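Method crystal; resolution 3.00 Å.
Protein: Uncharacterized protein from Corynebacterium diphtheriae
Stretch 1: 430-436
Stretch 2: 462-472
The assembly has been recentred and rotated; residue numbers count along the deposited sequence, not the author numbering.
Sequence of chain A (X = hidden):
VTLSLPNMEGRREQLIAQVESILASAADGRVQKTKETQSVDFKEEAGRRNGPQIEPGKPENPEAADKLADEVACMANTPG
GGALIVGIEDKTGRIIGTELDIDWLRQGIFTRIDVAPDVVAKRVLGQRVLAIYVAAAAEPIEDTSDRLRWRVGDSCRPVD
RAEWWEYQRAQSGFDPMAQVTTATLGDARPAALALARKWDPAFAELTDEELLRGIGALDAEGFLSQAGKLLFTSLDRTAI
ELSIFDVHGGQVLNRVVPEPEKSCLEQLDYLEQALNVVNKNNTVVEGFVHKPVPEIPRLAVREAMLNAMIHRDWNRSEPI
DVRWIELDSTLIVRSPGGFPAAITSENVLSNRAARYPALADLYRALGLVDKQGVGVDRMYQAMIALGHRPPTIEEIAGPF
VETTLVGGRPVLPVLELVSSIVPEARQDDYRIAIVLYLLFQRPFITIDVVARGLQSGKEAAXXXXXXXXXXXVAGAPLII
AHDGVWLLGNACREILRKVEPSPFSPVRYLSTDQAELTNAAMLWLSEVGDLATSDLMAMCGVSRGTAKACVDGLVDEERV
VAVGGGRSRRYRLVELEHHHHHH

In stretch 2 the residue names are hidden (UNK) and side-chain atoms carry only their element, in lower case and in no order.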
ATOM      1  N   TYR A 430      12.106   3.890  -4.006  1.00 30.64           N
ATOM      2  CA  TYR A 430      12.226   2.774  -3.076  1.00 25.92           C
ATOM      3  C   TYR A 430      13.116   1.650  -3.576  1.00 25.94           C
ATOM      4  O   TYR A 430      13.861   1.063  -2.788  1.00 25.92           O
ATOM      5  CB  TYR A 430      10.838   2.217  -2.740  1.00 21.19           C
ATOM      6  CG  TYR A 430      10.847   0.966  -1.885  1.00 34.49           C
ATOM      7  CD1 TYR A 430      10.413  -0.257  -2.408  1.00 40.18           C
ATOM      8  CD2 TYR A 430      11.252   1.004  -0.549  1.00 28.00           C
ATOM      9  CE1 TYR A 430      10.372  -1.414  -1.618  1.00 40.79           C
ATOM     10  CE2 TYR A 430      11.219  -0.150   0.248  1.00 34.97           C
ATOM     11  CZ  TYR A 430      10.773  -1.357  -0.293  1.00 42.22           C
ATOM     12  OH  TYR A 430      10.696  -2.507   0.477  1.00 32.44           O
ATOM     13  N   ARG A 431      13.049   1.343  -4.871  1.00 23.90           N
ATOM     14  CA  ARG A 431      13.875   0.262  -5.417  1.00 25.30           C
ATOM     15  C   ARG A 431      15.357   0.553  -5.345  1.00 26.26           C
ATOM     16  O   ARG A 431      16.128  -0.249  -4.817  1.00 24.21           O
ATOM     17  CB  ARG A 431      13.519  -0.052  -6.871  1.00 18.32           C
ATOM     18  CG  ARG A 431      12.146  -0.597  -7.051  1.00 10.32           C
ATOM     19  CD  ARG A 431      11.348   0.395  -7.829  1.00 32.76           C
ATOM     20  NE  ARG A 431      11.373   0.119  -9.256  1.00 41.99           N
ATOM     21  CZ  ARG A 431      10.965   0.981 -10.181  1.00 49.38           C
ATOM     22  NH1 ARG A 431      10.518   2.177  -9.821  1.00 48.51           N
ATOM     23  NH2 ARG A 431      10.973   0.639 -11.464  1.00 56.38           N
ATOM     24  N   ILE A 432      15.771   1.695  -5.878  1.00 21.47           N
ATOM     25  CA  ILE A 432      17.183   1.991  -5.832  1.00 24.65           C
ATOM     26  C   ILE A 432      17.612   2.151  -4.367  1.00 26.31           C
ATOM     27  O   ILE A 432      18.780   1.976  -4.041  1.00 30.81           O
ATOM     28  CB  ILE A 432      17.537   3.234  -6.703  1.00 23.06           C
ATOM     29  CG1 ILE A 432      16.954   4.491  -6.086  1.00 37.41           C
ATOM     30  CG2 ILE A 432      17.038   3.036  -8.128  1.00  1.00           C
ATOM     31  CD1 ILE A 432      17.769   5.015  -4.901  1.00 53.07           C
ATOM     32  N   ALA A 433      16.667   2.451  -3.475  1.00 28.35           N
ATOM     33  CA  ALA A 433      16.999   2.599  -2.053  1.00 23.89           C
ATOM     34  C   ALA A 433      17.355   1.233  -1.461  1.00 22.62           C
ATOM     35  O   ALA A 433      18.381   1.069  -0.801  1.00 18.67           O
ATOM     36  CB  ALA A 433      15.825   3.207  -1.292  1.00 14.93           C
ATOM     37  N   ILE A 434      16.501   0.249  -1.703  1.00 20.86           N
ATOM     38  CA  ILE A 434      16.756  -1.087  -1.195  1.00 23.32           C
ATOM     39  C   ILE A 434      18.026  -1.623  -1.835  1.00 24.65           C
ATOM     40  O   ILE A 434      18.920  -2.111  -1.146  1.00 27.12           O
ATOM     41  CB  ILE A 434      15.596  -2.042  -1.524  1.00 24.82           C
ATOM     42  CG1 ILE A 434      14.330  -1.596  -0.779  1.00 28.41           C
ATOM     43  CG2 ILE A 434      15.984  -3.472  -1.169  1.00 13.29           C
ATOM     44  CD1 ILE A 434      14.423  -1.699   0.737  1.00 18.62           C
ATOM     45  N   VAL A 435      18.106  -1.536  -3.157  1.00 21.32           N
ATOM     46  CA  VAL A 435      19.295  -2.032  -3.832  1.00 18.99           C
ATOM     47  C   VAL A 435      20.544  -1.368  -3.261  1.00 24.59           C
ATOM     48  O   VAL A 435      21.456  -2.066  -2.829  1.00 34.78           O
ATOM     49  CB  VAL A 435      19.247  -1.798  -5.343  1.00 11.46           C
ATOM     50  CG1 VAL A 435      20.597  -2.123  -5.955  1.00  1.00           C
ATOM     51  CG2 VAL A 435      18.183  -2.684  -5.953  1.00  7.15           C
ATOM     52  N   LEU A 436      20.605  -0.040  -3.238  1.00 17.53           N
ATOM     53  CA  LEU A 436      21.796   0.585  -2.682  1.00 25.30           C
ATOM     54  C   LEU A 436      22.038   0.126  -1.240  1.00 33.89           C
ATOM     55  O   LEU A 436      23.189  -0.081  -0.836  1.00 32.75           O
ATOM     56  CB  LEU A 436      21.700   2.107  -2.733  1.00 15.65           C
ATOM     57  CG  LEU A 436      22.010   2.659  -4.120  1.00 28.91           C
ATOM     58  CD1 LEU A 436      21.733   4.155  -4.179  1.00 28.18           C
ATOM     59  CD2 LEU A 436      23.451   2.359  -4.454  1.00 25.37           C
ATOM     60  N   UNK A 462      13.958  -8.524 -10.282  1.00 25.69           N
ATOM     61  CA  UNK A 462      14.497  -8.223 -11.605  1.00 33.79           C
ATOM     62  C   UNK A 462      14.225  -6.747 -11.919  1.00 32.15           C
ATOM     63  O   UNK A 462      15.110  -6.025 -12.378  1.00 22.33           O
ATOM     64  n   UNK A 462      13.090 -11.432 -14.202  1.00 84.48           N
ATOM     65  c   UNK A 462      13.422 -12.549 -13.555  1.00 83.68           C
ATOM     66  c   UNK A 462      14.045 -10.473 -14.763  1.00 73.81           C
ATOM     67  c   UNK A 462      13.827  -9.118 -12.651  1.00 38.56           C
ATOM     68  n   UNK A 462      12.473 -13.349 -13.078  1.00 68.87           N
ATOM     69  n   UNK A 462      14.699 -12.865 -13.379  1.00 81.92           N
ATOM     70  c   UNK A 462      14.792  -9.700 -13.680  1.00 62.10           C
ATOM     71  N   UNK A 463      12.991  -6.321 -11.651  1.00 30.24           N
ATOM     72  CA  UNK A 463      12.550  -4.951 -11.876  1.00 23.56           C
ATOM     73  C   UNK A 463      13.420  -3.945 -11.130  1.00 25.74           C
ATOM     74  O   UNK A 463      13.937  -2.995 -11.722  1.00 25.58           O
ATOM     75  c   UNK A 463      10.565  -3.385 -11.660  1.00 33.46           C
ATOM     76  c   UNK A 463      11.093  -4.789 -11.428  1.00 28.41           C
ATOM     77  o   UNK A 463      10.400  -2.964 -12.799  1.00 41.06           O
ATOM     78  n   UNK A 463      10.300  -2.653 -10.580  1.00 34.10           N
ATOM     79  N   UNK A 464      13.567  -4.138  -9.824  1.00 23.70           N
ATOM     80  CA  UNK A 464      14.384  -3.231  -9.027  1.00 23.55           C
ATOM     81  C   UNK A 464      15.794  -3.194  -9.617  1.00 28.84           C
ATOM     82  O   UNK A 464      16.293  -2.121  -9.962  1.00 16.76           O
ATOM     83  c   UNK A 464      14.429  -3.697  -7.583  1.00 14.40           C
ATOM     84  N   UNK A 465      16.425  -4.365  -9.750  1.00 29.58           N
ATOM     85  CA  UNK A 465      17.775  -4.433 -10.306  1.00 24.58           C
ATOM     86  C   UNK A 465      17.898  -3.638 -11.601  1.00 28.73           C
ATOM     87  O   UNK A 465      18.783  -2.788 -11.724  1.00 27.59           O
ATOM     88  c   UNK A 465      20.101  -6.062  -8.962  1.00 12.30           C
ATOM     89  c   UNK A 465      18.719  -6.584  -9.283  1.00 17.86           C
ATOM     90  c   UNK A 465      18.757  -8.083  -9.493  1.00 24.33           C
ATOM     91  c   UNK A 465      18.185  -5.888 -10.537  1.00 12.90           C
ATOM     92  N   UNK A 466      17.009  -3.904 -12.558  1.00 33.52           N
ATOM     93  CA  UNK A 466      17.021  -3.188 -13.835  1.00 31.37           C
ATOM     94  C   UNK A 466      17.007  -1.677 -13.625  1.00 25.64           C
ATOM     95  O   UNK A 466      17.885  -0.972 -14.107  1.00 27.27           O
ATOM     96  c   UNK A 466      17.164  -4.325 -16.749  1.00 56.77           C
ATOM     97  c   UNK A 466      16.081  -4.694 -15.734  1.00 51.40           C
ATOM     98  c   UNK A 466      15.815  -3.585 -14.703  1.00 32.89           C
ATOM     99  o   UNK A 466      18.357  -4.587 -16.477  1.00 63.92           O
ATOM    100  o   UNK A 466      16.826  -3.761 -17.816  1.00 50.57           O
ATOM    101  N   UNK A 467      16.009  -1.181 -12.904  1.00 20.37           N
ATOM    102  CA  UNK A 467      15.919   0.248 -12.658  1.00 17.45           C
ATOM    103  C   UNK A 467      17.208   0.798 -12.045  1.00 20.09           C
ATOM    104  O   UNK A 467      17.592   1.934 -12.312  1.00 16.40           O
ATOM    105  c   UNK A 467      14.736   0.552 -11.756  1.00  8.60           C
ATOM    106  N   UNK A 468      17.880   0.002 -11.223  1.00 21.60           N
ATOM    107  CA  UNK A 468      19.111   0.462 -10.596  1.00 22.75           C
ATOM    108  C   UNK A 468      20.240   0.431 -11.598  1.00 21.65           C
ATOM    109  O   UNK A 468      21.180   1.224 -11.523  1.00 23.42           O
ATOM    110  c   UNK A 468      19.455  -0.409  -9.408  1.00 24.12           C
ATOM    111  N   UNK A 469      20.147  -0.497 -12.540  1.00 25.79           N
ATOM    112  CA  UNK A 469      21.176  -0.629 -13.565  1.00 33.85           C
ATOM    113  C   UNK A 469      21.109   0.547 -14.521  1.00 26.75           C
ATOM    114  O   UNK A 469      22.097   0.899 -15.156  1.00 27.23           O
ATOM    115  n   UNK A 469      20.977  -4.520 -18.596  1.00 74.46           N
ATOM    116  c   UNK A 469      21.932  -3.281 -16.251  1.00 58.95           C
ATOM    117  c   UNK A 469      22.245  -2.310 -15.130  1.00 48.06           C
ATOM    118  n   UNK A 469      20.073  -2.528 -19.319  1.00 65.24           N
ATOM    119  c   UNK A 469      20.998  -1.928 -14.354  1.00 33.73           C
ATOM    120  c   UNK A 469      20.744  -3.225 -18.409  1.00 72.92           C
ATOM    121  n   UNK A 469      21.183  -2.621 -17.313  1.00 72.14           N
ATOM    122  N   UNK A 470      19.928   1.147 -14.620  1.00 28.31           N
ATOM    123  CA  UNK A 470      19.726   2.287 -15.505  1.00 24.81           C
ATOM    124  C   UNK A 470      19.843   3.611 -14.773  1.00 24.72           C
ATOM    125  O   UNK A 470      19.758   4.672 -15.384  1.00 29.42           O
ATOM    126  c   UNK A 470      16.854   0.913 -17.695  1.00 18.28           C
ATOM    127  c   UNK A 470      18.361   2.191 -16.174  1.00  9.21           C
ATOM    128  c   UNK A 470      18.231   1.003 -17.096  1.00 11.16           C
ATOM    129  n   UNK A 470      16.511  -0.252 -18.250  1.00  7.74           N
ATOM    130  o   UNK A 470      16.100   1.887 -17.664  1.00 25.39           O
ATOM    131  N   UNK A 471      20.021   3.550 -13.459  1.00 23.70           N
ATOM    132  CA  UNK A 471      20.167   4.767 -12.681  1.00 25.80           C
ATOM    133  C   UNK A 471      21.629   5.140 -12.825  1.00 27.43           C
ATOM    134  O   UNK A 471      22.461   4.270 -13.069  1.00 32.12           O
ATOM    135  c   UNK A 471      19.706   5.856 -10.486  1.00 28.18           C
ATOM    136  o   UNK A 471      18.597   3.826 -11.108  1.00 27.43           O
ATOM    137  c   UNK A 471      19.835   4.533 -11.208  1.00 27.47           C
ATOM    138  N   UNK A 472      21.943   6.424 -12.689  1.00 29.74           N
ATOM    139  CA  UNK A 472      23.317   6.880 -12.832  1.00 28.71           C
ATOM    140  C   UNK A 472      23.774   7.859 -11.779  1.00 27.66           C
ATOM    141  O   UNK A 472      23.050   8.774 -11.405  1.00 33.75           O
ATOM    142  o   UNK A 472      23.586   6.585 -15.224  1.00 43.76           O
ATOM    143  c   UNK A 472      24.867   8.336 -14.169  1.00 42.13           C
ATOM    144  c   UNK A 472      23.550   7.566 -14.184  1.00 34.05           C
TER

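Stretch 2 is helical over most of its length, and its helix crosses the helix of stretch 1 at 91°, with the axes 8.7 Å apart at their closest.

Position 462 carries three carbons, a nitrogen and then a carbon bearing two more nitrogens. This guanidinium makes no contact with stretch 1, and the residue is Arg462. At 463 there are two carbons, the second bonded to one oxygen and one nitrogen; the nitrogen as modelled lies 3.3 Å from Arg431 NE. This short amide is Asn463, probably turned over in the model, so the polar pairing remains open.

Position 464 has a single side-chain carbon, which sits 3.8 Å from CB of Arg431 and 4.2 Å from CG2 of Val435; it is Ala464. The four carbons at 465, forked at the second, start away from stretch 1 along CA-to-CB; their end comes nearer, without a close contact. This is Leu465. Three carbons at 466, the third carrying two oxygens, give a carboxylate out of reach of stretch 1, Glu466.

Positions 467 and 468 each have one carbon directed toward stretch 1. The first lies over one face of the Arg431 guanidinium, 3.8 Å from NH2, and belongs to Ala467. The second is 4.0 Å from CG1 of Val435 and 4.4 Å from CG2 of Ile432, and belongs to Ala468.

At 469 a second chain of three carbons, a nitrogen and a carbon with two nitrogens stays out of reach of stretch 1 and marks Arg469, whose NH1 forms a salt bridge with Glu466 OE1 at 3.4 Å; the oxygen lies well out of the guanidinium plane, so the attraction is one of charges alone. Position 470 has three carbons, the third with one oxygen and one nitrogen, and reaches nothing on stretch 1: Gln470.

At 471 one carbon carries an oxygen and a carbon, and the oxygen is 3.5 Å from Ile432 CG2; this is Thr471, whose OG1 donates a very short 2.5 Å hydrogen bond to Ala467 O, although the placement of OG1 is less sure. Position 472 repeats this branching without touching stretch 1 and is Thr472.

The contact is small, burying 380 Å² in total, and depends on short side chains. With single methyls at Ala464 and Ala468, the backbones come close, the CA atoms of Arg431 and Ala464 being 5.0 Å apart. Ile432 and Val435 pack against this alanine surface, while Arg431 extends along its margin past Ala464 to Ala467.

Stretch 2 (462-472) RNALEAARQTT
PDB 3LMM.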